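Side-chain contact in hypothetical methylmalonyl-CoA decarboxylase alpha subunit (Sulfolobus tokodaii, PDB 1X0U), which is a putative carboxyl transferase subunit with a fold of the ClpP/crotonase superfamily, modelled as an assembly of six protein chains: residues A[152-157]-A[182-187]. Sequence-based numbering, arbitrary orientation.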
ATOM      1  N   ALA A 152      -3.553  30.066   6.907  1.00 14.78           N
ATOM      2  CA  ALA A 152      -2.504  29.076   7.133  1.00 14.17           C
ATOM      3  C   ALA A 152      -2.773  28.229   8.372  1.00 14.97           C
ATOM      4  O   ALA A 152      -2.600  27.015   8.337  1.00 14.38           O
ATOM      5  CB  ALA A 152      -1.148  29.761   7.248  1.00 14.01           C
ATOM      6  N   VAL A 153      -3.190  28.856   9.472  1.00 16.03           N
ATOM      7  CA  VAL A 153      -3.462  28.085  10.681  1.00 16.57           C
ATOM      8  C   VAL A 153      -4.672  27.178  10.487  1.00 16.79           C
ATOM      9  O   VAL A 153      -4.635  26.022  10.890  1.00 16.99           O
ATOM     10  CB  VAL A 153      -3.660  28.994  11.929  1.00 19.30           C
ATOM     11  CG1 VAL A 153      -4.186  30.338  11.520  1.00 21.13           C
ATOM     12  CG2 VAL A 153      -4.620  28.337  12.912  1.00 17.59           C
ATOM     13  N   PHE A 154      -5.733  27.693   9.863  1.00 15.87           N
ATOM     14  CA  PHE A 154      -6.929  26.893   9.609  1.00 16.24           C
ATOM     15  C   PHE A 154      -6.541  25.662   8.801  1.00 16.91           C
ATOM     16  O   PHE A 154      -7.087  24.569   8.982  1.00 17.49           O
ATOM     17  CB  PHE A 154      -7.974  27.676   8.802  1.00 15.99           C
ATOM     18  CG  PHE A 154      -8.480  28.917   9.479  1.00 14.53           C
ATOM     19  CD1 PHE A 154      -8.294  29.118  10.844  1.00 13.35           C
ATOM     20  CD2 PHE A 154      -9.133  29.893   8.740  1.00 13.37           C
ATOM     21  CE1 PHE A 154      -8.750  30.279  11.461  1.00 14.07           C
ATOM     22  CE2 PHE A 154      -9.595  31.052   9.337  1.00 13.09           C
ATOM     23  CZ  PHE A 154      -9.403  31.253  10.705  1.00 14.93           C
ATOM     24  N   LYS A 155      -5.594  25.854   7.893  1.00 16.65           N
ATOM     25  CA  LYS A 155      -5.127  24.768   7.051  1.00 17.26           C
ATOM     26  C   LYS A 155      -4.568  23.663   7.943  1.00 16.71           C
ATOM     27  O   LYS A 155      -4.866  22.486   7.753  1.00 17.06           O
ATOM     28  CB  LYS A 155      -4.044  25.288   6.103  1.00 19.47           C
ATOM     29  CG  LYS A 155      -4.186  24.829   4.667  1.00 21.30           C
ATOM     30  CD  LYS A 155      -3.893  23.368   4.520  1.00 22.57           C
ATOM     31  CE  LYS A 155      -3.780  22.983   3.049  1.00 25.20           C
ATOM     32  NZ  LYS A 155      -3.427  21.538   2.888  1.00 25.00           N
ATOM     33  N   MET A 156      -3.760  24.048   8.926  1.00 14.98           N
ATOM     34  CA  MET A 156      -3.169  23.077   9.828  1.00 15.28           C
ATOM     35  C   MET A 156      -4.235  22.384  10.693  1.00 15.71           C
ATOM     36  O   MET A 156      -4.102  21.208  11.027  1.00 16.82           O
ATOM     37  CB  MET A 156      -2.114  23.756  10.703  1.00 15.80           C
ATOM     38  CG  MET A 156      -0.907  24.286   9.916  1.00 18.67           C
ATOM     39  SD  MET A 156      -0.125  23.033   8.849  1.00 18.51           S
ATOM     40  CE  MET A 156       0.329  21.806  10.059  1.00 16.57           C
ATOM     41  N   ASN A 157      -5.297  23.098  11.038  1.00 14.89           N
ATOM     42  CA  ASN A 157      -6.358  22.511  11.849  1.00 15.91           C
ATOM     43  C   ASN A 157      -7.059  21.378  11.088  1.00 15.27           C
ATOM     44  O   ASN A 157      -7.359  20.334  11.654  1.00 14.09           O
ATOM     45  CB  ASN A 157      -7.371  23.584  12.244  1.00 13.99           C
ATOM     46  CG  ASN A 157      -6.797  24.592  13.214  1.00 16.10           C
ATOM     47  OD1 ASN A 157      -6.987  25.805  13.054  1.00 15.63           O
ATOM     48  ND2 ASN A 157      -6.099  24.102  14.235  1.00 14.49           N
ATOM     49  N   PRO A 182     -10.507  27.862  16.588  1.00 15.59           N
ATOM     50  CA  PRO A 182     -11.103  27.122  17.702  1.00 15.64           C
ATOM     51  C   PRO A 182     -12.270  26.243  17.226  1.00 15.31           C
ATOM     52  O   PRO A 182     -12.443  25.111  17.686  1.00 15.04           O
ATOM     53  CB  PRO A 182     -11.553  28.236  18.642  1.00 13.60           C
ATOM     54  CG  PRO A 182     -10.465  29.256  18.459  1.00 13.88           C
ATOM     55  CD  PRO A 182     -10.310  29.279  16.954  1.00 16.61           C
ATOM     56  N   ALA A 183     -13.060  26.764  16.292  1.00 14.50           N
ATOM     57  CA  ALA A 183     -14.197  26.019  15.768  1.00 13.78           C
ATOM     58  C   ALA A 183     -13.712  24.740  15.105  1.00 13.70           C
ATOM     59  O   ALA A 183     -14.355  23.686  15.201  1.00 13.80           O
ATOM     60  CB  ALA A 183     -14.968  26.873  14.759  1.00 14.14           C
ATOM     61  N   LEU A 184     -12.569  24.843  14.434  1.00 11.87           N
ATOM     62  CA  LEU A 184     -11.984  23.714  13.732  1.00 11.55           C
ATOM     63  C   LEU A 184     -11.290  22.684  14.631  1.00 11.16           C
ATOM     64  O   LEU A 184     -10.996  21.585  14.175  1.00 12.69           O
ATOM     65  CB  LEU A 184     -11.013  24.218  12.656  1.00 11.63           C
ATOM     66  CG  LEU A 184     -11.614  24.965  11.455  1.00 14.12           C
ATOM     67  CD1 LEU A 184     -10.488  25.566  10.608  1.00 13.31           C
ATOM     68  CD2 LEU A 184     -12.468  24.013  10.621  1.00 12.43           C
ATOM     69  N   THR A 185     -11.012  23.020  15.891  1.00 10.75           N
ATOM     70  CA  THR A 185     -10.371  22.052  16.784  1.00  9.55           C
ATOM     71  C   THR A 185     -11.475  21.128  17.349  1.00 10.20           C
ATOM     72  O   THR A 185     -12.661  21.376  17.129  1.00  9.51           O
ATOM     73  CB  THR A 185      -9.611  22.746  17.937  1.00 10.42           C
ATOM     74  OG1 THR A 185     -10.529  23.499  18.732  1.00 11.67           O
ATOM     75  CG2 THR A 185      -8.525  23.681  17.386  1.00  8.06           C
ATOM     76  N   ASP A 186     -11.097  20.077  18.073  1.00  9.61           N
ATOM     77  CA  ASP A 186     -12.093  19.123  18.591  1.00  9.75           C
ATOM     78  C   ASP A 186     -12.915  19.567  19.805  1.00 11.56           C
ATOM     79  O   ASP A 186     -14.102  19.269  19.890  1.00 13.54           O
ATOM     80  CB  ASP A 186     -11.408  17.791  18.903  1.00  7.05           C
ATOM     81  CG  ASP A 186     -10.577  17.272  17.732  1.00  9.42           C
ATOM     82  OD1 ASP A 186     -11.125  17.137  16.613  1.00  8.23           O
ATOM     83  OD2 ASP A 186      -9.378  16.996  17.937  1.00  7.08           O
ATOM     84  N   PHE A 187     -12.286  20.270  20.741  1.00 10.68           N
ATOM     85  CA  PHE A 187     -12.973  20.729  21.945  1.00 12.25           C
ATOM     86  C   PHE A 187     -12.623  22.168  22.270  1.00 12.83           C
ATOM     87  O   PHE A 187     -11.461  22.570  22.171  1.00 12.24           O
ATOM     88  CB  PHE A 187     -12.576  19.877  23.165  1.00 11.00           C
ATOM     89  CG  PHE A 187     -12.895  18.414  23.028  1.00  9.52           C
ATOM     90  CD1 PHE A 187     -14.174  17.934  23.298  1.00  9.67           C
ATOM     91  CD2 PHE A 187     -11.922  17.520  22.599  1.00  9.83           C
ATOM     92  CE1 PHE A 187     -14.475  16.585  23.140  1.00  8.50           C
ATOM     93  CE2 PHE A 187     -12.217  16.169  22.439  1.00  9.70           C
ATOM     94  CZ  PHE A 187     -13.496  15.706  22.710  1.00  7.52           C
TER
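L184 packs its side chain against F154 and N157 on helix 144-160. Two carbon contacts make the tight part. L184 CD1 sits 3.7 Å from F154 CB, and the CB atoms of L184 and N157 are also 3.7 Å apart. CD1 meets the base of the phenylalanine and approaches its ring obliquely, with F154 CG at 4.1 Å. The F154 and L184 side chains cross at about a right angle. In L184, CG lies anti to the carbonyl carbon (chi1 -68°), and with chi2 extended (172°) CD1 reaches F154.

The amide end of N157 is packed more loosely. The N157 and T185 side chains lie side by side and point the same way; N157 ND2 is 4.0 Å from T185 CG2. This is a van der Waals approach. The amide oxygen OD1 is instead hydrogen-bonded to S181 OG, three residues before L184. All four touching residues are buried, so the loose side does not open to solvent. A second subunit covers the leucine end: its L391 packs on F154 and its A388 on L184.

The contact joins helix 144-160 to the turn that leads from helix 180-184 into strand 187-191 of the N-terminal mixed sheet. The chemistry is that of a mostly apolar contact beside a subunit interface, with S181 OG bonded to the buried N157 OD1.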